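Side-chain contacts in catechol 1,2-dioxygenase (Burkholderia ambifaria, PDB 5VXT), which probably catalyses the intradiol ring cleavage of catechol by dioxygen at a non-haem iron(III) centre, giving cis,cis-muconate: residues 118-123 with 168-173; 233-238 with 268-273; 262-267 with 274-279. One frame throughout, in Å; residues are numbered along the deposited sequence.

In the fold
Contacts 1 and 2 meet at the bound catechol, touched by 118-123 and by R235 and H238, the histidine also binding the iron(III) ion; their centres lie 11 Å apart. They also meet directly: T118 OG1 lies 2.7 Å from A270 O in a probable hydrogen bond, and I119 packs on A268 and A270. Contact 3 stands one layer further out, the side chain of I263 being about 13 Å from both catechol and iron. Its centre is only 6 Å from that of contact 2, and their segments alternate along the chain. Joining them is a salt bridge from R235 NH2 to D266 OD1 of 2.6 Å, through which segment 262-267 reaches the arginine that binds the substrate.

Contact 1: 118-123 with 168-173; sequences TIEGPL and ECWHAN. With CAQ (catechol), chain K.
W170 turns the side of its indole that runs from CD1 through NE1 to CZ2 toward the backbone of 118-123 and meets carbonyl groups more than side chains. CD1 lies 3.4 Å from L123 O, which approaches the ring obliquely and is itself hydrogen-bonded by R193, whereas E120 O sits at the ring edge, 3.8 Å from CZ2. With CG set between the backbone N and the carbonyl carbon (chi1 61°), the indole leaves strand 166-170 toward this loop. A water in the indole plane completes the join: it accepts from W170 NE1 at 3.1 Å and from L123 N, and donates to E120 O at 2.7 Å, bridging two backbone groups and one side chain. The strand belongs to the beta core of the intradiol dioxygenase fold, and the loop that it meets here lines the catechol pocket. With CG anti to the carbonyl carbon (chi1 -52°) and the chain extended, L123 carries CD1 to 3.3 Å from catechol O3, while P122 CD rests 3.5 Å from catechol C1. G121 brings its CA to 3.9 Å from catechol C5. The W170 ring also stacks on that of H240, an iron ligand; the carboxylate of E120 is held by a salt bridge to R320.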
loop_
_atom_site.group_PDB
_atom_site.type_symbol
_atom_site.label_atom_id
_atom_site.label_comp_id
_atom_site.label_asym_id
_atom_site.label_seq_id
_atom_site.Cartn_x
_atom_site.Cartn_y
_atom_site.Cartn_z
ATOM N N THR B 118 -2.199 -22.632 -11.118
ATOM C CA THR B 118 -3.050 -21.483 -10.807
ATOM C C THR B 118 -2.520 -20.849 -9.523
ATOM O O THR B 118 -1.442 -21.199 -9.037
ATOM C CB THR B 118 -4.546 -21.854 -10.768
ATOM O OG1 THR B 118 -5.334 -20.644 -10.718
ATOM C CG2 THR B 118 -4.888 -22.735 -9.587
ATOM N N ILE B 119 -3.242 -19.862 -8.989
ATOM C CA ILE B 119 -2.600 -19.004 -8.007
ATOM C C ILE B 119 -2.345 -19.750 -6.703
ATOM O O ILE B 119 -3.016 -20.737 -6.365
ATOM C CB ILE B 119 -3.429 -17.728 -7.773
ATOM C CG1 ILE B 119 -4.697 -18.051 -6.980
ATOM C CG2 ILE B 119 -3.722 -17.074 -9.117
ATOM C CD1 ILE B 119 -5.530 -16.842 -6.665
ATOM N N GLU B 120 -1.328 -19.284 -5.977
ATOM C CA GLU B 120 -1.003 -19.842 -4.674
ATOM C C GLU B 120 -1.969 -19.349 -3.610
ATOM O O GLU B 120 -2.341 -20.101 -2.702
ATOM C CB GLU B 120 0.440 -19.477 -4.304
ATOM C CG GLU B 120 0.901 -19.961 -2.940
ATOM C CD GLU B 120 2.336 -19.525 -2.632
ATOM O OE1 GLU B 120 3.130 -19.364 -3.582
ATOM O OE2 GLU B 120 2.670 -19.331 -1.444
ATOM N N GLY B 121 -2.393 -18.093 -3.702
ATOM C CA GLY B 121 -3.145 -17.499 -2.632
ATOM C C GLY B 121 -2.210 -17.136 -1.498
ATOM O O GLY B 121 -1.014 -17.455 -1.524
ATOM N N PRO B 122 -2.729 -16.430 -0.492
ATOM C CA PRO B 122 -1.880 -15.941 0.611
ATOM C C PRO B 122 -1.846 -16.821 1.858
ATOM O O PRO B 122 -1.310 -16.369 2.876
ATOM C CB PRO B 122 -2.539 -14.595 0.935
ATOM C CG PRO B 122 -3.990 -14.850 0.691
ATOM C CD PRO B 122 -4.067 -15.812 -0.473
ATOM N N LEU B 123 -2.367 -18.052 1.815
ATOM C CA LEU B 123 -2.629 -18.802 3.040
ATOM C C LEU B 123 -1.810 -20.084 3.154
ATOM O O LEU B 123 -2.202 -20.999 3.884
ATOM C CB LEU B 123 -4.123 -19.111 3.148
ATOM C CG LEU B 123 -4.990 -17.858 2.989
ATOM C CD1 LEU B 123 -6.462 -18.204 3.081
ATOM C CD2 LEU B 123 -4.610 -16.806 4.027
ATOM N N GLU B 168 2.200 -31.124 -1.168
ATOM C CA GLU B 168 1.625 -30.397 -0.051
ATOM C C GLU B 168 0.213 -29.959 -0.401
ATOM O O GLU B 168 -0.093 -29.667 -1.560
ATOM C CB GLU B 168 2.467 -29.169 0.307
ATOM C CG GLU B 168 3.880 -29.527 0.676
ATOM C CD GLU B 168 4.701 -28.313 0.973
ATOM O OE1 GLU B 168 4.539 -27.757 2.077
ATOM O OE2 GLU B 168 5.494 -27.917 0.097
ATOM N N CYS B 169 -0.630 -29.886 0.622
ATOM C CA CYS B 169 -2.060 -29.672 0.452
ATOM C C CYS B 169 -2.556 -28.759 1.566
ATOM O O CYS B 169 -2.193 -28.953 2.728
ATOM C CB CYS B 169 -2.785 -31.034 0.468
ATOM S SG CYS B 169 -4.555 -30.984 0.613
ATOM N N TRP B 170 -3.359 -27.750 1.222
ATOM C CA TRP B 170 -4.036 -26.996 2.265
ATOM C C TRP B 170 -5.392 -26.530 1.757
ATOM O O TRP B 170 -5.548 -26.229 0.570
ATOM C CB TRP B 170 -3.189 -25.805 2.768
ATOM C CG TRP B 170 -2.805 -24.704 1.787
ATOM C CD1 TRP B 170 -3.299 -23.427 1.767
ATOM C CD2 TRP B 170 -1.803 -24.758 0.752
ATOM N NE1 TRP B 170 -2.689 -22.694 0.775
ATOM C CE2 TRP B 170 -1.771 -23.483 0.137
ATOM C CE3 TRP B 170 -0.944 -25.757 0.278
ATOM C CZ2 TRP B 170 -0.927 -23.189 -0.936
ATOM C CZ3 TRP B 170 -0.100 -25.458 -0.788
ATOM C CH2 TRP B 170 -0.098 -24.182 -1.380
ATOM N N HIS B 171 -6.368 -26.488 2.662
ATOM C CA HIS B 171 -7.702 -26.006 2.328
ATOM C C HIS B 171 -8.418 -25.580 3.607
ATOM O O HIS B 171 -7.889 -25.711 4.715
ATOM C CB HIS B 171 -8.490 -27.068 1.559
ATOM C CG HIS B 171 -8.806 -28.290 2.361
ATOM N ND1 HIS B 171 -9.862 -28.349 3.244
ATOM C CD2 HIS B 171 -8.216 -29.508 2.400
ATOM C CE1 HIS B 171 -9.909 -29.551 3.793
ATOM N NE2 HIS B 171 -8.919 -30.271 3.300
ATOM N N ALA B 172 -9.640 -25.073 3.442
ATOM C CA ALA B 172 -10.427 -24.490 4.522
ATOM C C ALA B 172 -11.340 -25.522 5.185
ATOM O O ALA B 172 -11.553 -26.625 4.679
ATOM C CB ALA B 172 -11.275 -23.336 3.994
ATOM N N ASN B 173 -11.901 -25.131 6.331
ATOM C CA ASN B 173 -12.878 -25.928 7.054
ATOM C C ASN B 173 -14.279 -25.576 6.557
ATOM O O ASN B 173 -14.445 -24.827 5.590
ATOM C CB ASN B 173 -12.730 -25.722 8.563
ATOM C CG ASN B 173 -13.133 -24.322 9.022
ATOM O OD1 ASN B 173 -13.522 -23.466 8.227
ATOM N ND2 ASN B 173 -13.042 -24.092 10.325
HETATM C C1 CAQ K . -7.552 -15.500 -1.028
HETATM C C2 CAQ K . -7.731 -16.579 -0.166
HETATM C C3 CAQ K . -7.542 -17.868 -0.643
HETATM O O3 CAQ K . -7.700 -18.955 0.155
HETATM C C4 CAQ K . -7.158 -18.064 -2.053
HETATM O O4 CAQ K . -6.979 -19.324 -2.520
HETATM C C5 CAQ K . -6.988 -16.960 -2.875
HETATM C C6 CAQ K . -7.188 -15.682 -2.360
HETATM O O HOH W 1 -3.417 -19.860 -0.253
#

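Contact 2: 233-238 with 268-273; sequences GNRPAH and AYATRE. With FE (Fe (III) ion), chain J; CAQ (catechol), chain K; EDO (1,2-ethanediol), chain M.
The catechol-binding site of this intradiol dioxygenase is where R235, from the loop leading into strand 238-244, meets A268 and A270 of segment 268-273. The arginine folds its chain at chi2 and chi3, laying CD 3.5 Å from catechol C4 and bringing the edge of the guanidinium to the substrate oxygen. NH1 donates to catechol O4 at 2.7 Å, with a bent N-H...O angle of 131°. Across the contact the packing is tight: A270 CB comes within 3.2 Å of NH2, and A268 CB lies 4.1 Å from NE; both methyls approach the guanidinium obliquely. Polar partners fix the group's rotation: the D266 carboxylate lies along the NE/NH2 edge, OD1 in a salt bridge with NH2 and OD2 close to NE, and Q254 takes a further hydrogen bond from NH1. Further along, P236 CG makes a looser contact with T271 OG1, which is itself hydrogen-bonded to I263 O.

H238 binds the iron through NE2 at 2.0 Å, while its other ring nitrogen, ND1, donates to P236 O almost straight, at 169°, nearly in the ring plane. Together with the bond to iron, this hydrogen bond fixes the turn of the imidazole. R235 NH1 lies over the centre of one ring face, 3.2 Å above the plane. Y178 and H240 are the other protein ligands, and catechol chelates the metal through O3 and O4. Because O4 meets both iron(III) and a guanidinium N-H, negative charge on that oxygen would probably be stabilised from two directions, consistent with catechol binding as an anion.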
loop_
_atom_site.group_PDB
_atom_site.type_symbol
_atom_site.label_atom_id
_atom_site.label_comp_id
_atom_site.label_asym_id
_atom_site.label_seq_id
_atom_site.Cartn_x
_atom_site.Cartn_y
_atom_site.Cartn_z
ATOM N N GLY B 233 -16.476 -10.711 -2.558
ATOM C CA GLY B 233 -15.156 -11.197 -2.202
ATOM C C GLY B 233 -15.106 -12.674 -1.851
ATOM O O GLY B 233 -14.419 -13.070 -0.904
ATOM N N ASN B 234 -15.819 -13.502 -2.607
ATOM C CA ASN B 234 -15.915 -14.926 -2.314
ATOM C C ASN B 234 -15.155 -15.757 -3.342
ATOM O O ASN B 234 -15.024 -15.366 -4.507
ATOM C CB ASN B 234 -17.377 -15.368 -2.282
ATOM C CG ASN B 234 -18.192 -14.599 -1.274
ATOM O OD1 ASN B 234 -19.258 -14.072 -1.595
ATOM N ND2 ASN B 234 -17.699 -14.527 -0.046
ATOM N N ARG B 235 -14.661 -16.925 -2.895
ATOM C CA ARG B 235 -14.080 -17.964 -3.734
ATOM C C ARG B 235 -14.940 -19.222 -3.660
ATOM O O ARG B 235 -15.577 -19.483 -2.635
ATOM C CB ARG B 235 -12.640 -18.332 -3.318
ATOM C CG ARG B 235 -11.622 -17.207 -3.355
ATOM C CD ARG B 235 -10.247 -17.740 -3.740
ATOM N NE ARG B 235 -10.328 -18.411 -5.030
ATOM C CZ ARG B 235 -9.590 -19.455 -5.382
ATOM N NH1 ARG B 235 -8.694 -19.958 -4.539
ATOM N NH2 ARG B 235 -9.761 -20.001 -6.578
ATOM N N PRO B 236 -14.988 -20.013 -4.726
ATOM C CA PRO B 236 -15.597 -21.342 -4.623
ATOM C C PRO B 236 -14.736 -22.265 -3.773
ATOM O O PRO B 236 -13.551 -22.013 -3.534
ATOM C CB PRO B 236 -15.654 -21.816 -6.079
ATOM C CG PRO B 236 -14.489 -21.082 -6.733
ATOM C CD PRO B 236 -14.494 -19.731 -6.086
ATOM N N ALA B 237 -15.352 -23.356 -3.307
ATOM C CA ALA B 237 -14.613 -24.333 -2.513
ATOM C C ALA B 237 -13.478 -24.930 -3.339
ATOM O O ALA B 237 -13.649 -25.250 -4.519
ATOM C CB ALA B 237 -15.553 -25.440 -2.020
ATOM N N HIS B 238 -12.314 -25.085 -2.718
ATOM C CA HIS B 238 -11.127 -25.460 -3.471
ATOM C C HIS B 238 -10.096 -26.056 -2.526
ATOM O O HIS B 238 -10.209 -25.951 -1.301
ATOM C CB HIS B 238 -10.530 -24.258 -4.204
ATOM C CG HIS B 238 -10.064 -23.182 -3.281
ATOM N ND1 HIS B 238 -10.922 -22.247 -2.743
ATOM C CD2 HIS B 238 -8.839 -22.907 -2.775
ATOM C CE1 HIS B 238 -10.243 -21.434 -1.955
ATOM N NE2 HIS B 238 -8.978 -21.813 -1.958
ATOM N N ALA B 268 -10.933 -14.101 -7.167
ATOM C CA ALA B 268 -9.494 -14.105 -7.403
ATOM C C ALA B 268 -9.129 -14.700 -8.758
ATOM O O ALA B 268 -7.929 -14.903 -9.043
ATOM C CB ALA B 268 -8.785 -14.855 -6.276
ATOM N N TYR B 269 -10.134 -15.003 -9.585
ATOM C CA TYR B 269 -9.955 -15.319 -11.002
ATOM C C TYR B 269 -9.055 -16.539 -11.222
ATOM O O TYR B 269 -8.300 -16.596 -12.194
ATOM C CB TYR B 269 -9.416 -14.100 -11.757
ATOM C CG TYR B 269 -10.279 -12.865 -11.551
ATOM C CD1 TYR B 269 -9.895 -11.836 -10.695
ATOM C CD2 TYR B 269 -11.496 -12.756 -12.201
ATOM C CE1 TYR B 269 -10.723 -10.703 -10.513
ATOM C CE2 TYR B 269 -12.302 -11.661 -12.029
ATOM C CZ TYR B 269 -11.927 -10.642 -11.183
ATOM O OH TYR B 269 -12.791 -9.564 -11.051
ATOM N N ALA B 270 -9.159 -17.541 -10.342
ATOM C CA ALA B 270 -8.207 -18.651 -10.312
ATOM C C ALA B 270 -8.734 -19.944 -10.919
ATOM O O ALA B 270 -7.963 -20.907 -11.035
ATOM C CB ALA B 270 -7.769 -18.938 -8.871
ATOM N N THR B 271 -10.009 -19.997 -11.298
ATOM C CA THR B 271 -10.580 -21.236 -11.820
ATOM C C THR B 271 -10.039 -21.537 -13.213
ATOM O O THR B 271 -9.890 -20.644 -14.053
ATOM C CB THR B 271 -12.106 -21.127 -11.857
ATOM O OG1 THR B 271 -12.588 -20.924 -10.526
ATOM C CG2 THR B 271 -12.747 -22.396 -12.429
ATOM N N ARG B 272 -9.732 -22.809 -13.457
ATOM C CA ARG B 272 -9.312 -23.250 -14.774
ATOM C C ARG B 272 -10.076 -24.515 -15.146
ATOM O O ARG B 272 -10.422 -25.318 -14.284
ATOM C CB ARG B 272 -7.814 -23.481 -14.824
ATOM C CG ARG B 272 -7.027 -22.247 -14.425
ATOM C CD ARG B 272 -5.551 -22.433 -14.706
ATOM N NE ARG B 272 -5.276 -22.187 -16.112
ATOM C CZ ARG B 272 -4.086 -21.851 -16.588
ATOM N NH1 ARG B 272 -3.045 -21.740 -15.767
ATOM N NH2 ARG B 272 -3.947 -21.626 -17.888
ATOM N N GLU B 273 -10.353 -24.641 -16.447
ATOM C CA GLU B 273 -11.216 -25.699 -16.967
ATOM C C GLU B 273 -10.669 -27.074 -16.616
ATOM O O GLU B 273 -11.428 -28.001 -16.316
ATOM C CB GLU B 273 -11.333 -25.524 -18.479
ATOM C CG GLU B 273 -12.263 -26.459 -19.202
ATOM C CD GLU B 273 -12.191 -26.261 -20.705
ATOM O OE1 GLU B 273 -12.001 -25.103 -21.145
ATOM O OE2 GLU B 273 -12.301 -27.263 -21.445
HETATM FE FE FE J . -7.554 -21.038 -0.717
HETATM C C1 CAQ K . -7.552 -15.500 -1.028
HETATM C C2 CAQ K . -7.731 -16.579 -0.166
HETATM C C3 CAQ K . -7.542 -17.868 -0.643
HETATM O O3 CAQ K . -7.700 -18.955 0.155
HETATM C C4 CAQ K . -7.158 -18.064 -2.053
HETATM O O4 CAQ K . -6.979 -19.324 -2.520
HETATM C C5 CAQ K . -6.988 -16.960 -2.875
HETATM C C6 CAQ K . -7.188 -15.682 -2.360
HETATM C C1 EDO M . -13.753 -17.205 -13.195
HETATM O O1 EDO M . -13.609 -17.711 -11.868
HETATM C C2 EDO M . -12.368 -16.822 -13.691
HETATM O O2 EDO M . -11.444 -17.803 -13.206
#

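Contact 3: 262-267 with 274-279; sequences LIWDDF and ELIPPV. With EDO (1,2-ethanediol), chain M.
I263 and I276 form the close-packed part of this contact, their branched side chains crossing obliquely. I263 CG2 touches I276 CD1 at 3.8 Å, and I263 CD1 meets I276 CG2 at 4.0 Å, so each isoleucine offers both a branch methyl and a chain end to the other. In I276, CG1 stands beside the backbone N (chi1 -48°) and the chain then extends, which carries CD1 to I263 and on to W264. I263 is buried and also packs against N256 of strand 251-256.

The two segments belong to one long connection between strands 251-256 and 280-282, outer strands of two different mixed sheets, and the contact draws together two parts of that connection only seven residues apart. A type I beta turn from L262 to D265, closed by the bond from D265 N to L262 O of 2.9 Å, places I263 and W264 at its two central positions.

Toward solvent less is covered: W264 is exposed and I276 partly so. The indole reaches I276 chiefly through CZ2, 3.8 Å from CD1, the methyl arriving obliquely. One face of the same indole lies against CG2 of its neighbour I263, offset toward the ring's rim.

Beside the turn sits a 1,2-ethanediol molecule, probably from the crystallisation liquor: its O1 donates to I263 O at 3.2 Å and accepts from D266 N, a buried residue, at 3.1 Å, with an N-H...O angle of 159°. Its C1 lies at the edge of the tryptophan ring, 4.0 Å from CE3.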
loop_
_atom_site.group_PDB
_atom_site.type_symbol
_atom_site.label_atom_id
_atom_site.label_comp_id
_atom_site.label_asym_id
_atom_site.label_seq_id
_atom_site.Cartn_x
_atom_site.Cartn_y
_atom_site.Cartn_z
ATOM N N LEU B 262 -19.974 -20.755 -7.470
ATOM C CA LEU B 262 -19.024 -19.670 -7.653
ATOM C C LEU B 262 -17.840 -20.061 -8.526
ATOM O O LEU B 262 -16.904 -19.267 -8.665
ATOM C CB LEU B 262 -18.521 -19.177 -6.297
ATOM C CG LEU B 262 -19.500 -18.376 -5.444
ATOM C CD1 LEU B 262 -18.849 -18.025 -4.117
ATOM C CD2 LEU B 262 -19.947 -17.116 -6.176
ATOM N N ILE B 263 -17.860 -21.260 -9.122
ATOM C CA ILE B 263 -16.692 -21.730 -9.860
ATOM C C ILE B 263 -16.335 -20.777 -10.991
ATOM O O ILE B 263 -15.159 -20.469 -11.208
ATOM C CB ILE B 263 -16.916 -23.166 -10.371
ATOM C CG1 ILE B 263 -16.542 -24.163 -9.281
ATOM C CG2 ILE B 263 -16.072 -23.448 -11.605
ATOM C CD1 ILE B 263 -16.640 -25.586 -9.735
ATOM N N TRP B 264 -17.330 -20.269 -11.713
ATOM C CA TRP B 264 -17.054 -19.304 -12.768
ATOM C C TRP B 264 -17.335 -17.869 -12.329
ATOM O O TRP B 264 -17.629 -17.013 -13.169
ATOM C CB TRP B 264 -17.825 -19.668 -14.036
ATOM C CG TRP B 264 -17.339 -20.978 -14.629
ATOM C CD1 TRP B 264 -18.066 -22.125 -14.800
ATOM C CD2 TRP B 264 -16.012 -21.271 -15.089
ATOM N NE1 TRP B 264 -17.274 -23.106 -15.351
ATOM C CE2 TRP B 264 -16.011 -22.608 -15.540
ATOM C CE3 TRP B 264 -14.828 -20.533 -15.171
ATOM C CZ2 TRP B 264 -14.870 -23.219 -16.069
ATOM C CZ3 TRP B 264 -13.695 -21.142 -15.695
ATOM C CH2 TRP B 264 -13.723 -22.470 -16.133
ATOM N N ASP B 265 -17.219 -17.590 -11.031
ATOM C CA ASP B 265 -17.305 -16.217 -10.518
ATOM C C ASP B 265 -16.410 -16.084 -9.283
ATOM O O ASP B 265 -16.827 -15.608 -8.225
ATOM C CB ASP B 265 -18.756 -15.844 -10.212
ATOM C CG ASP B 265 -18.957 -14.334 -10.059
ATOM O OD1 ASP B 265 -20.050 -13.918 -9.638
ATOM O OD2 ASP B 265 -18.026 -13.558 -10.368
ATOM N N ASP B 266 -15.159 -16.526 -9.416
ATOM C CA ASP B 266 -14.164 -16.464 -8.358
ATOM C C ASP B 266 -13.643 -15.037 -8.259
ATOM O O ASP B 266 -13.266 -14.446 -9.275
ATOM C CB ASP B 266 -13.027 -17.432 -8.704
ATOM C CG ASP B 266 -11.898 -17.459 -7.685
ATOM O OD1 ASP B 266 -10.904 -18.155 -7.984
ATOM O OD2 ASP B 266 -11.973 -16.849 -6.606
ATOM N N PHE B 267 -13.633 -14.474 -7.048
ATOM C CA PHE B 267 -13.154 -13.096 -6.922
ATOM C C PHE B 267 -11.654 -12.980 -7.150
ATOM O O PHE B 267 -11.163 -11.859 -7.329
ATOM C CB PHE B 267 -13.523 -12.499 -5.554
ATOM C CG PHE B 267 -12.418 -12.562 -4.516
ATOM C CD1 PHE B 267 -11.666 -11.429 -4.209
ATOM C CD2 PHE B 267 -12.159 -13.736 -3.827
ATOM C CE1 PHE B 267 -10.660 -11.479 -3.246
ATOM C CE2 PHE B 267 -11.161 -13.790 -2.863
ATOM C CZ PHE B 267 -10.408 -12.659 -2.578
ATOM N N GLU B 274 -9.352 -27.213 -16.619
ATOM C CA GLU B 274 -8.725 -28.495 -16.334
ATOM C C GLU B 274 -8.618 -28.787 -14.844
ATOM O O GLU B 274 -8.156 -29.874 -14.479
ATOM C CB GLU B 274 -7.326 -28.543 -16.962
ATOM C CG GLU B 274 -7.298 -28.254 -18.457
ATOM C CD GLU B 274 -7.179 -26.764 -18.767
ATOM O OE1 GLU B 274 -7.337 -25.939 -17.839
ATOM O OE2 GLU B 274 -6.927 -26.423 -19.940
ATOM N N LEU B 275 -9.030 -27.856 -13.984
ATOM C CA LEU B 275 -8.866 -27.974 -12.540
ATOM C C LEU B 275 -10.205 -28.143 -11.826
ATOM O O LEU B 275 -10.379 -27.667 -10.699
ATOM C CB LEU B 275 -8.109 -26.759 -11.994
ATOM C CG LEU B 275 -6.701 -26.556 -12.559
ATOM C CD1 LEU B 275 -6.013 -25.334 -11.945
ATOM C CD2 LEU B 275 -5.830 -27.799 -12.368
ATOM N N ILE B 276 -11.153 -28.819 -12.476
ATOM C CA ILE B 276 -12.486 -29.088 -11.939
ATOM C C ILE B 276 -12.748 -30.583 -12.058
ATOM O O ILE B 276 -13.507 -31.008 -12.939
ATOM C CB ILE B 276 -13.572 -28.293 -12.681
ATOM C CG1 ILE B 276 -13.177 -26.818 -12.825
ATOM C CG2 ILE B 276 -14.909 -28.425 -11.963
ATOM C CD1 ILE B 276 -14.198 -26.025 -13.627
ATOM N N PRO B 277 -12.152 -31.410 -11.213
ATOM C CA PRO B 277 -12.278 -32.866 -11.388
ATOM C C PRO B 277 -13.584 -33.379 -10.814
ATOM O O PRO B 277 -14.140 -32.792 -9.875
ATOM C CB PRO B 277 -11.068 -33.422 -10.623
ATOM C CG PRO B 277 -10.625 -32.329 -9.693
ATOM C CD PRO B 277 -11.366 -31.051 -10.023
ATOM N N PRO B 278 -14.122 -34.462 -11.381
ATOM C CA PRO B 278 -15.325 -35.082 -10.814
ATOM C C PRO B 278 -15.103 -35.554 -9.387
ATOM O O PRO B 278 -14.005 -35.968 -9.008
ATOM C CB PRO B 278 -15.583 -36.265 -11.749
ATOM C CG PRO B 278 -14.977 -35.850 -13.042
ATOM C CD PRO B 278 -13.779 -35.015 -12.699
ATOM N N VAL B 279 -16.170 -35.475 -8.597
ATOM C CA VAL B 279 -16.223 -36.034 -7.249
ATOM C C VAL B 279 -17.131 -37.259 -7.275
ATOM O O VAL B 279 -18.197 -37.235 -7.905
ATOM C CB VAL B 279 -16.727 -34.990 -6.230
ATOM C CG1 VAL B 279 -16.617 -35.526 -4.812
ATOM C CG2 VAL B 279 -15.962 -33.664 -6.380
HETATM C C1 EDO M . -13.753 -17.205 -13.195
HETATM O O1 EDO M . -13.609 -17.711 -11.868
HETATM C C2 EDO M . -12.368 -16.822 -13.691
HETATM O O2 EDO M . -11.444 -17.803 -13.206
#